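Putative uncharacterized protein (PDB 3P43) probably acts as a manganese-dependent phosphoesterase of the LigD superfamily, processing 3' ends of nucleic acid strands during DNA repair. Local coordinates at residues Ile102-Thr107 with Glu123-Lys128; Trp57-Glu62 with Thr69-Ile74. All coordinates share one frame; numbering follows the deposited sequence.

How the contacts relate
Both contacts belong to the same curled antiparallel sheet, their centres about 16 Å apart, but they join different strands. Contact 2 holds strand 53-59 against strand 70-80, with W57, V59 and A73 buried and A58 close to the manganese. Contact 1 fastens the loop after strand 117-123 onto strand 98-114. Both are partly buried, contact 2 nearer the chain centre (about 8 Å, against about 11 Å for contact 1). The chemistry differs: a buried aspartate collects backbone N-H groups in contact 1, whereas contact 2 combines paired backbones and apolar side chains with an arginine bound to a carbonyl. They touch where W103 CZ2 packs 3.8 Å from E62 OE1.

Contact 1 of 2, residues Ile102-Thr107 with Glu123-Lys128; sequences IWDRGT and EGKELK
D104 reaches across from its strand to the segment 123-128, and its buried carboxylate collects three consecutive backbone N-H groups. OD1 takes K125 N at 3.0 Å through its syn lone pair. OD2 takes two: L127 N at 3.0 Å, in a nearly straight bond (166°), and E126 N at 3.1 Å from well above the carboxylate plane, both arriving over the same face. With CG anti to the backbone N (chi1 -164°), the group is directed into the loop, and so many donors would probably favour its charged form. An alanine here would probably leave the N-H groups of K125, E126 and L127 without their acceptor and let the loop shift.

Packing is tight beside it. The CA atoms of G106 and G124 approach to 4.4 Å, a closeness that suits two residues without side chains. E126 lies over one face of the W103 indole, its CB 3.6 Å from CH2 and its CG making a CH-pi contact, while L127 CD2 sits at the ring edge, 3.8 Å from CZ3. Where strand 117-123 ends, E123 and T107 form an antiparallel hydrogen-bonded pair, E123 N giving to T107 O at 2.8 Å.

The solvent side is looser: a water links E126 OE2 to W103 O, and the ends of E123 and K125 lead outward. A classic beta bulge opposite V34 of strand 31-38 brings W103 and D104 together, and the loop between neighbouring barrel strands is held by an aspartate accepting its successive N-H groups.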
loop_
_atom_site.group_PDB
_atom_site.type_symbol
_atom_site.label_atom_id
_atom_site.label_comp_id
_atom_site.label_asym_id
_atom_site.label_seq_id
_atom_site.Cartn_x
_atom_site.Cartn_y
_atom_site.Cartn_z
ATOM N N ILE A 102 11.837 -0.631 -4.363
ATOM C CA ILE A 102 11.266 0.358 -3.463
ATOM C C ILE A 102 10.949 1.605 -4.265
ATOM O O ILE A 102 11.857 2.270 -4.761
ATOM C CB ILE A 102 12.223 0.739 -2.319
ATOM C CG1 ILE A 102 12.700 -0.504 -1.568
ATOM C CG2 ILE A 102 11.526 1.687 -1.348
ATOM C CD1 ILE A 102 11.691 -1.043 -0.597
ATOM N N TRP A 103 9.658 1.905 -4.397
ATOM C CA TRP A 103 9.198 3.091 -5.110
ATOM C C TRP A 103 9.116 4.304 -4.190
ATOM O O TRP A 103 9.461 5.416 -4.587
ATOM C CB TRP A 103 7.838 2.825 -5.741
ATOM C CG TRP A 103 7.308 3.950 -6.584
ATOM C CD1 TRP A 103 7.653 4.241 -7.872
ATOM C CD2 TRP A 103 6.303 4.909 -6.215
ATOM N NE1 TRP A 103 6.941 5.325 -8.322
ATOM C CE2 TRP A 103 6.105 5.752 -7.324
ATOM C CE3 TRP A 103 5.562 5.140 -5.051
ATOM C CZ2 TRP A 103 5.200 6.810 -7.303
ATOM C CZ3 TRP A 103 4.659 6.188 -5.035
ATOM C CH2 TRP A 103 4.485 7.008 -6.153
ATOM N N ASP A 104 8.643 4.090 -2.965
ATOM C CA ASP A 104 8.673 5.131 -1.945
ATOM C C ASP A 104 8.780 4.490 -0.567
ATOM O O ASP A 104 8.489 3.307 -0.389
ATOM C CB ASP A 104 7.428 6.022 -2.015
ATOM C CG ASP A 104 7.597 7.335 -1.250
ATOM O OD1 ASP A 104 8.741 7.703 -0.920
ATOM O OD2 ASP A 104 6.583 8.006 -0.985
ATOM N N ARG A 105 9.197 5.280 0.410
ATOM C CA ARG A 105 9.373 4.776 1.760
ATOM C C ARG A 105 9.332 5.928 2.755
ATOM O O ARG A 105 9.885 6.997 2.506
ATOM C CB ARG A 105 10.702 4.022 1.870
ATOM C CG ARG A 105 10.865 3.267 3.175
ATOM C CD ARG A 105 12.316 2.951 3.471
ATOM N NE ARG A 105 12.468 2.542 4.863
ATOM C CZ ARG A 105 12.282 1.301 5.294
ATOM N NH1 ARG A 105 11.953 0.349 4.434
ATOM N NH2 ARG A 105 12.430 1.013 6.582
ATOM N N GLY A 106 8.672 5.718 3.886
ATOM C CA GLY A 106 8.597 6.774 4.868
ATOM C C GLY A 106 7.962 6.328 6.162
ATOM O O GLY A 106 7.896 5.140 6.466
ATOM N N THR A 107 7.496 7.305 6.924
ATOM C CA THR A 107 6.755 7.051 8.148
ATOM C C THR A 107 5.374 7.652 7.979
ATOM O O THR A 107 5.110 8.371 7.012
ATOM C CB THR A 107 7.424 7.710 9.353
ATOM O OG1 THR A 107 7.598 9.107 9.092
ATOM C CG2 THR A 107 8.792 7.069 9.629
ATOM N N GLU A 123 4.492 10.514 5.266
ATOM C CA GLU A 123 5.674 11.355 5.133
ATOM C C GLU A 123 6.735 10.653 4.293
ATOM O O GLU A 123 7.711 10.128 4.824
ATOM C CB GLU A 123 6.231 11.720 6.512
ATOM C CG GLU A 123 7.392 12.700 6.475
ATOM C CD GLU A 123 7.064 13.956 5.685
ATOM O OE1 GLU A 123 6.194 14.737 6.134
ATOM O OE2 GLU A 123 7.677 14.159 4.612
ATOM N N GLY A 124 6.528 10.632 2.979
ATOM C CA GLY A 124 7.467 10.013 2.062
ATOM C C GLY A 124 8.042 11.021 1.083
ATOM O O GLY A 124 7.884 12.231 1.260
ATOM N N LYS A 125 8.710 10.521 0.048
ATOM C CA LYS A 125 9.330 11.380 -0.955
ATOM C C LYS A 125 8.402 11.582 -2.145
ATOM O O LYS A 125 8.478 12.591 -2.840
ATOM C CB LYS A 125 10.649 10.776 -1.440
ATOM C CG LYS A 125 11.719 10.672 -0.374
ATOM C CD LYS A 125 13.028 10.216 -0.988
ATOM C CE LYS A 125 14.164 10.254 0.020
ATOM N NZ LYS A 125 15.450 9.829 -0.601
ATOM N N GLU A 126 7.540 10.603 -2.387
ATOM C CA GLU A 126 6.539 10.707 -3.438
ATOM C C GLU A 126 5.196 11.027 -2.811
ATOM O O GLU A 126 4.478 11.918 -3.259
ATOM C CB GLU A 126 6.445 9.396 -4.214
ATOM C CG GLU A 126 7.770 8.894 -4.754
ATOM C CD GLU A 126 8.345 9.795 -5.837
ATOM O OE1 GLU A 126 7.977 10.987 -5.895
ATOM O OE2 GLU A 126 9.171 9.306 -6.634
ATOM N N LEU A 127 4.869 10.292 -1.755
ATOM C CA LEU A 127 3.586 10.435 -1.097
ATOM C C LEU A 127 3.729 11.245 0.182
ATOM O O LEU A 127 4.410 10.830 1.126
ATOM C CB LEU A 127 2.993 9.058 -0.782
ATOM C CG LEU A 127 2.990 8.020 -1.906
ATOM C CD1 LEU A 127 2.177 6.810 -1.484
ATOM C CD2 LEU A 127 2.437 8.614 -3.200
ATOM N N LYS A 128 3.085 12.406 0.205
ATOM C CA LYS A 128 3.019 13.220 1.408
ATOM C C LYS A 128 1.586 13.656 1.676
ATOM O O LYS A 128 0.830 13.935 0.750
ATOM C CB LYS A 128 3.905 14.456 1.272
ATOM C CG LYS A 128 5.347 14.166 0.950
ATOM C CD LYS A 128 6.102 15.458 0.692
ATOM C CE LYS A 128 7.564 15.193 0.363
ATOM N NZ LYS A 128 7.686 14.323 -0.837
HETATM O O HOH W 1 9.828 6.559 -7.022
#

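Contact 2 of 2, residues Trp57-Glu62 with Thr69-Ile74; sequences WAVPKE and TRRLAI
A58 and I74 pair as an antiparallel hydrogen-bonded couple in the beta hairpin of strands 53-59 and 70-80, part of the barrel wall. A58 N gives to I74 O at 2.7 Å and I74 N returns to A58 O at 2.9 Å. Both side chains lie on the face where A58 touches D45, a manganese ligand; the side chain of A58 is about 5 Å from the metal and about 4 Å from a phosphate, probably from the crystallisation liquor, that may mark the pocket.

W57 and A73 are buried and meet where indole CD1 comes within 3.9 Å of the A73 methyl. The ring leans obliquely past that methyl, and W145 packs edge-to-face with W57, while L133 touches both W57 and A73. V59 divides its branches: CG2 turns to A73 CB, whereas CG1, anti to the backbone N (chi1 -169°), reaches the CB of R71 and L72 O. The V59 and R71 side chains cross at about a right angle. P60 stays close to the opposite backbone as well, its CD 3.3 Å from L72 O.

Past the end of strand 53-59 the contact is carried by the side chain of R71 against K61 and E62. Its chain bends at chi2 (-74°) and brings one face of the guanidinium against K61 CB, 3.3 Å above its plane and offset toward the rim. K61 crosses it at about a right angle, keeping its aliphatic CB and CD against the guanidinium while NZ is turned off and not in contact with it. At the edge of the same group, close to its plane, R71 NE bonds E62 O at 2.8 Å and 163°, with R71 NH2 adding only a weak second bond to that carbonyl oxygen.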
loop_
_atom_site.group_PDB
_atom_site.type_symbol
_atom_site.label_atom_id
_atom_site.label_comp_id
_atom_site.label_asym_id
_atom_site.label_seq_id
_atom_site.Cartn_x
_atom_site.Cartn_y
_atom_site.Cartn_z
ATOM N N TRP A 57 -1.683 -3.841 0.400
ATOM C CA TRP A 57 -2.640 -3.740 -0.701
ATOM C C TRP A 57 -1.902 -3.738 -2.030
ATOM O O TRP A 57 -0.853 -3.105 -2.157
ATOM C CB TRP A 57 -3.456 -2.446 -0.615
ATOM C CG TRP A 57 -4.408 -2.341 0.551
ATOM C CD1 TRP A 57 -5.749 -2.590 0.539
ATOM C CD2 TRP A 57 -4.089 -1.924 1.885
ATOM N NE1 TRP A 57 -6.285 -2.362 1.786
ATOM C CE2 TRP A 57 -5.285 -1.951 2.630
ATOM C CE3 TRP A 57 -2.905 -1.525 2.523
ATOM C CZ2 TRP A 57 -5.332 -1.610 3.981
ATOM C CZ3 TRP A 57 -2.953 -1.187 3.863
ATOM C CH2 TRP A 57 -4.158 -1.227 4.577
ATOM N N ALA A 58 -2.455 -4.444 -3.015
ATOM C CA ALA A 58 -1.982 -4.348 -4.392
ATOM C C ALA A 58 -2.758 -3.253 -5.131
ATOM O O ALA A 58 -3.985 -3.283 -5.194
ATOM C CB ALA A 58 -2.153 -5.675 -5.099
ATOM N N VAL A 59 -2.031 -2.281 -5.669
ATOM C CA VAL A 59 -2.619 -1.196 -6.443
ATOM C C VAL A 59 -2.127 -1.305 -7.885
ATOM O O VAL A 59 -0.930 -1.190 -8.139
ATOM C CB VAL A 59 -2.201 0.176 -5.871
ATOM C CG1 VAL A 59 -3.011 1.298 -6.508
ATOM C CG2 VAL A 59 -2.366 0.189 -4.357
ATOM N N PRO A 60 -3.048 -1.538 -8.832
ATOM C CA PRO A 60 -2.688 -1.754 -10.243
ATOM C C PRO A 60 -2.074 -0.544 -10.963
ATOM O O PRO A 60 -1.665 -0.674 -12.112
ATOM C CB PRO A 60 -4.017 -2.158 -10.896
ATOM C CG PRO A 60 -5.082 -1.707 -9.937
ATOM C CD PRO A 60 -4.477 -1.784 -8.575
ATOM N N LYS A 61 -2.010 0.606 -10.305
ATOM C CA LYS A 61 -1.376 1.784 -10.889
ATOM C C LYS A 61 -0.552 2.474 -9.810
ATOM O O LYS A 61 -0.642 2.113 -8.640
ATOM C CB LYS A 61 -2.433 2.751 -11.428
ATOM C CG LYS A 61 -3.033 2.368 -12.776
ATOM C CD LYS A 61 -4.224 3.254 -13.101
ATOM C CE LYS A 61 -4.800 2.960 -14.480
ATOM N NZ LYS A 61 -3.973 3.561 -15.565
ATOM N N GLU A 62 0.241 3.468 -10.195
ATOM C CA GLU A 62 1.034 4.211 -9.219
ATOM C C GLU A 62 0.123 4.844 -8.175
ATOM O O GLU A 62 -0.923 5.406 -8.514
ATOM C CB GLU A 62 1.861 5.308 -9.891
ATOM C CG GLU A 62 2.850 4.824 -10.948
ATOM C CD GLU A 62 3.862 5.895 -11.330
ATOM O OE1 GLU A 62 3.722 7.041 -10.845
ATOM O OE2 GLU A 62 4.798 5.598 -12.108
ATOM N N THR A 69 -7.420 11.914 -7.825
ATOM C CA THR A 69 -7.337 10.601 -8.459
ATOM C C THR A 69 -7.663 9.464 -7.486
ATOM O O THR A 69 -7.101 9.398 -6.394
ATOM C CB THR A 69 -5.928 10.360 -9.028
ATOM O OG1 THR A 69 -5.591 11.421 -9.932
ATOM C CG2 THR A 69 -5.862 9.022 -9.755
ATOM N N ARG A 70 -8.563 8.569 -7.890
ATOM C CA ARG A 70 -8.920 7.411 -7.068
ATOM C C ARG A 70 -8.307 6.149 -7.655
ATOM O O ARG A 70 -8.371 5.929 -8.863
ATOM C CB ARG A 70 -10.440 7.227 -6.985
ATOM C CG ARG A 70 -11.269 8.504 -6.961
ATOM C CD ARG A 70 -10.928 9.383 -5.774
ATOM N NE ARG A 70 -11.967 10.380 -5.526
ATOM C CZ ARG A 70 -11.753 11.537 -4.912
ATOM N NH1 ARG A 70 -10.534 11.847 -4.499
ATOM N NH2 ARG A 70 -12.752 12.387 -4.721
ATOM N N ARG A 71 -7.716 5.320 -6.798
ATOM C CA ARG A 71 -7.160 4.039 -7.223
ATOM C C ARG A 71 -7.873 2.861 -6.572
ATOM O O ARG A 71 -8.410 2.982 -5.473
ATOM C CB ARG A 71 -5.668 3.963 -6.884
ATOM C CG ARG A 71 -4.814 4.995 -7.581
ATOM C CD ARG A 71 -4.621 4.649 -9.040
ATOM N NE ARG A 71 -3.471 5.351 -9.597
ATOM C CZ ARG A 71 -3.532 6.190 -10.623
ATOM N NH1 ARG A 71 -4.693 6.423 -11.219
ATOM N NH2 ARG A 71 -2.428 6.787 -11.057
ATOM N N LEU A 72 -7.873 1.721 -7.256
ATOM C CA LEU A 72 -8.288 0.462 -6.648
ATOM C C LEU A 72 -7.144 -0.091 -5.801
ATOM O O LEU A 72 -5.991 -0.097 -6.231
ATOM C CB LEU A 72 -8.663 -0.562 -7.722
ATOM C CG LEU A 72 -8.793 -2.013 -7.249
ATOM C CD1 LEU A 72 -10.003 -2.189 -6.333
ATOM C CD2 LEU A 72 -8.860 -2.979 -8.429
ATOM N N ALA A 73 -7.458 -0.541 -4.594
ATOM C CA ALA A 73 -6.465 -1.194 -3.748
ATOM C C ALA A 73 -7.023 -2.517 -3.257
ATOM O O ALA A 73 -8.071 -2.553 -2.620
ATOM C CB ALA A 73 -6.084 -0.309 -2.583
ATOM N N ILE A 74 -6.326 -3.602 -3.572
ATOM C CA ILE A 74 -6.769 -4.939 -3.202
ATOM C C ILE A 74 -5.959 -5.464 -2.028
ATOM O O ILE A 74 -4.750 -5.647 -2.145
ATOM C CB ILE A 74 -6.609 -5.924 -4.378
ATOM C CG1 ILE A 74 -7.159 -5.308 -5.665
ATOM C CG2 ILE A 74 -7.299 -7.252 -4.066
ATOM C CD1 ILE A 74 -6.824 -6.102 -6.922
#